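PDB 3FDJ: DegV family protein from Eubacterium eligens, which is of unknown function but probably binds a fatty acid or similar lipid. Local coordinates for residues C229-E234 with L261-A266. Numbering follows the deposited sequence.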
ATOM      1  N   CYS A 229      -2.491   7.336  -4.057  1.00 10.53           N
ATOM      2  CA  CYS A 229      -2.512   7.930  -2.730  1.00 11.60           C
ATOM      3  C   CYS A 229      -1.377   8.941  -2.596  1.00 10.68           C
ATOM      4  O   CYS A 229      -0.382   8.900  -3.343  1.00 11.32           O
ATOM      5  CB  CYS A 229      -2.503   6.886  -1.601  1.00 12.46           C
ATOM      6  SG  CYS A 229      -0.950   6.232  -1.310  1.00 18.52           S
ATOM      7  N   HIS A 230      -1.579   9.909  -1.709  1.00  9.99           N
ATOM      8  CA  HIS A 230      -0.655  10.981  -1.489  1.00  8.84           C
ATOM      9  C   HIS A 230      -0.545  11.306  -0.017  1.00  8.63           C
ATOM     10  O   HIS A 230      -1.479  11.079   0.764  1.00  9.34           O
ATOM     11  CB  HIS A 230      -1.073  12.232  -2.273  1.00  9.98           C
ATOM     12  CG  HIS A 230      -2.342  12.838  -1.786  1.00  9.93           C
ATOM     13  ND1 HIS A 230      -2.381  13.744  -0.745  1.00 10.63           N
ATOM     14  CD2 HIS A 230      -3.628  12.614  -2.143  1.00 10.75           C
ATOM     15  CE1 HIS A 230      -3.637  14.074  -0.509  1.00 11.83           C
ATOM     16  NE2 HIS A 230      -4.414  13.402  -1.343  1.00 10.05           N
ATOM     17  N   VAL A 231       0.606  11.843   0.349  1.00  8.50           N
ATOM     18  CA  VAL A 231       0.887  12.302   1.696  1.00  8.60           C
ATOM     19  C   VAL A 231       0.962  13.817   1.625  1.00  9.33           C
ATOM     20  O   VAL A 231       2.023  14.387   1.313  1.00  9.10           O
ATOM     21  CB  VAL A 231       2.227  11.777   2.212  1.00  8.73           C
ATOM     22  CG1 VAL A 231       2.396  12.177   3.687  1.00  7.78           C
ATOM     23  CG2 VAL A 231       2.339  10.260   2.005  1.00  9.77           C
ATOM     24  N   GLU A 232      -0.164  14.449   1.900  1.00 10.07           N
ATOM     25  CA  GLU A 232      -0.303  15.920   1.861  1.00 10.75           C
ATOM     26  C   GLU A 232       0.206  16.473   0.537  1.00  9.94           C
ATOM     27  O   GLU A 232       0.914  17.473   0.494  1.00  9.90           O
ATOM     28  CB  GLU A 232       0.396  16.546   3.077  1.00 11.11           C
ATOM     29  CG  GLU A 232      -0.172  15.977   4.378  1.00 15.62           C
ATOM     30  CD  GLU A 232       0.151  16.794   5.620  1.00 21.15           C
ATOM     31  OE1 GLU A 232       1.134  17.568   5.613  1.00 25.50           O
ATOM     32  OE2 GLU A 232      -0.590  16.645   6.613  1.00 25.55           O
ATOM     33  N   ASN A 233      -0.154  15.801  -0.552  1.00  8.80           N
ATOM     34  CA  ASN A 233       0.139  16.297  -1.873  1.00  8.45           C
ATOM     35  C   ASN A 233      -0.980  15.987  -2.844  1.00  8.53           C
ATOM     36  O   ASN A 233      -0.788  15.358  -3.872  1.00  8.32           O
ATOM     37  CB  ASN A 233       1.460  15.754  -2.368  1.00  8.32           C
ATOM     38  CG  ASN A 233       2.071  16.630  -3.425  1.00  8.61           C
ATOM     39  OD1 ASN A 233       1.430  17.583  -3.884  1.00  8.16           O
ATOM     40  ND2 ASN A 233       3.323  16.349  -3.794  1.00  8.69           N
ATOM     41  N   GLU A 234      -2.178  16.475  -2.503  1.00  9.54           N
ATOM     42  CA  GLU A 234      -3.330  16.296  -3.378  1.00  9.68           C
ATOM     43  C   GLU A 234      -3.099  16.967  -4.735  1.00  9.85           C
ATOM     44  O   GLU A 234      -3.561  16.465  -5.764  1.00  9.24           O
ATOM     45  CB  GLU A 234      -4.571  16.839  -2.693  1.00 11.01           C
ATOM     46  CG  GLU A 234      -5.868  16.473  -3.345  1.00 13.76           C
ATOM     47  CD  GLU A 234      -7.036  16.970  -2.538  1.00 20.90           C
ATOM     48  OE1 GLU A 234      -6.984  16.885  -1.277  1.00 25.49           O
ATOM     49  OE2 GLU A 234      -7.989  17.480  -3.151  1.00 24.38           O
ATOM     50  N   LEU A 261       0.880   4.471   8.098  1.00 10.18           N
ATOM     51  CA  LEU A 261       2.068   3.705   7.743  1.00 10.86           C
ATOM     52  C   LEU A 261       2.661   4.214   6.444  1.00 11.04           C
ATOM     53  O   LEU A 261       3.863   4.489   6.350  1.00 11.90           O
ATOM     54  CB  LEU A 261       1.698   2.221   7.604  1.00 11.05           C
ATOM     55  CG  LEU A 261       2.837   1.208   7.421  1.00 12.13           C
ATOM     56  CD1 LEU A 261       3.400   1.226   6.012  1.00 15.34           C
ATOM     57  CD2 LEU A 261       3.939   1.444   8.486  1.00 13.65           C
ATOM     58  N   CYS A 262       1.831   4.342   5.418  1.00 11.49           N
ATOM     59  CA  CYS A 262       2.316   4.868   4.153  1.00 12.41           C
ATOM     60  C   CYS A 262       2.778   6.323   4.277  1.00 11.95           C
ATOM     61  O   CYS A 262       3.753   6.702   3.640  1.00 12.13           O
ATOM     62  CB  CYS A 262       1.305   4.688   3.025  1.00 13.12           C
ATOM     63  SG  CYS A 262       1.159   2.914   2.485  1.00 21.27           S
ATOM     64  N   SER A 263       2.143   7.114   5.129  1.00 10.58           N
ATOM     65  CA  SER A 263       2.577   8.509   5.352  1.00  9.64           C
ATOM     66  C   SER A 263       3.953   8.544   6.007  1.00 10.15           C
ATOM     67  O   SER A 263       4.787   9.358   5.636  1.00  9.48           O
ATOM     68  CB  SER A 263       1.551   9.301   6.170  1.00 10.65           C
ATOM     69  OG  SER A 263       0.326   9.467   5.449  1.00  8.99           O
ATOM     70  N   TYR A 264       4.207   7.618   6.929  1.00  9.24           N
ATOM     71  CA  TYR A 264       5.512   7.538   7.585  1.00  9.65           C
ATOM     72  C   TYR A 264       6.637   7.230   6.579  1.00  9.80           C
ATOM     73  O   TYR A 264       7.658   7.906   6.579  1.00  9.18           O
ATOM     74  CB  TYR A 264       5.488   6.509   8.734  1.00  9.44           C
ATOM     75  CG  TYR A 264       6.828   6.280   9.368  1.00  8.27           C
ATOM     76  CD1 TYR A 264       7.331   7.193  10.289  1.00 10.52           C
ATOM     77  CD2 TYR A 264       7.618   5.185   9.030  1.00  8.37           C
ATOM     78  CE1 TYR A 264       8.584   7.032  10.845  1.00 10.16           C
ATOM     79  CE2 TYR A 264       8.894   5.002   9.619  1.00  9.69           C
ATOM     80  CZ  TYR A 264       9.359   5.932  10.523  1.00  9.21           C
ATOM     81  OH  TYR A 264      10.593   5.813  11.110  1.00 10.68           O
ATOM     82  N   TYR A 265       6.437   6.222   5.737  1.00  9.63           N
ATOM     83  CA  TYR A 265       7.489   5.747   4.843  1.00 10.03           C
ATOM     84  C   TYR A 265       7.587   6.507   3.523  1.00  9.83           C
ATOM     85  O   TYR A 265       8.691   6.655   2.982  1.00  9.97           O
ATOM     86  CB  TYR A 265       7.344   4.240   4.600  1.00  9.81           C
ATOM     87  CG  TYR A 265       7.911   3.398   5.720  1.00  9.59           C
ATOM     88  CD1 TYR A 265       9.273   3.473   6.049  1.00  8.61           C
ATOM     89  CD2 TYR A 265       7.096   2.542   6.481  1.00 10.19           C
ATOM     90  CE1 TYR A 265       9.807   2.709   7.088  1.00 10.03           C
ATOM     91  CE2 TYR A 265       7.633   1.771   7.506  1.00  9.32           C
ATOM     92  CZ  TYR A 265       8.979   1.852   7.794  1.00  8.85           C
ATOM     93  OH  TYR A 265       9.516   1.124   8.830  1.00  8.44           O
ATOM     94  N   ALA A 266       6.464   6.986   2.997  1.00  9.92           N
ATOM     95  CA  ALA A 266       6.494   7.817   1.773  1.00 11.26           C
ATOM     96  C   ALA A 266       6.875   9.268   2.049  1.00 10.93           C
ATOM     97  O   ALA A 266       7.423   9.950   1.176  1.00 11.20           O
ATOM     98  CB  ALA A 266       5.170   7.737   1.015  1.00  9.86           C
TER
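Val231 sets its two methyl groups against the helix 260-266, covering Ser263 and reaching the methyl of Ala266 one turn further on. The CG2 branch does most of the touching: it stands 3.8 Å from Ser263 CA and 3.9 Å from Ala266 CB, with the carbonyl oxygen of Cys262 a looser neighbour. CG1, anti to the backbone N (chi1 -174°), lies beside the Ser263 side chain, 3.8 Å from its OG. That hydroxyl is not bonded to the valine; it is hydrogen-bonded to the carbonyl oxygen of Gly259, the residue just before the helix. No hydrogen bond joins the two segments. An alanine in place of Val231 would lose both methyls and would probably open a gap over Ser263 and Ala266. Val231 immediately follows strand 226-230, which runs between strands 253-257 and 271-276 in the mixed sheet of the DegV fold, and helix 260-266 belongs to the connection between 253-257 and 271-276, so the contact joins this helix to the C-terminal end of the strand next to the edge strand 253-257. Leu48 of helix 44-52 also touches Val231, and Ile44 touches Ser263. Beyond the valine the chain turns sharply into helix 234-248. Asn233 N donates to His230 ND1 at 3.0 Å, approaching 31° out of the ring plane, while the Asn233 side chain caps the new helix through OD1 to Leu236 N. Glu232 takes no part in the apolar contact; its OE1 forms a salt bridge with Arg268 and its OE2 a hydrogen bond with His45.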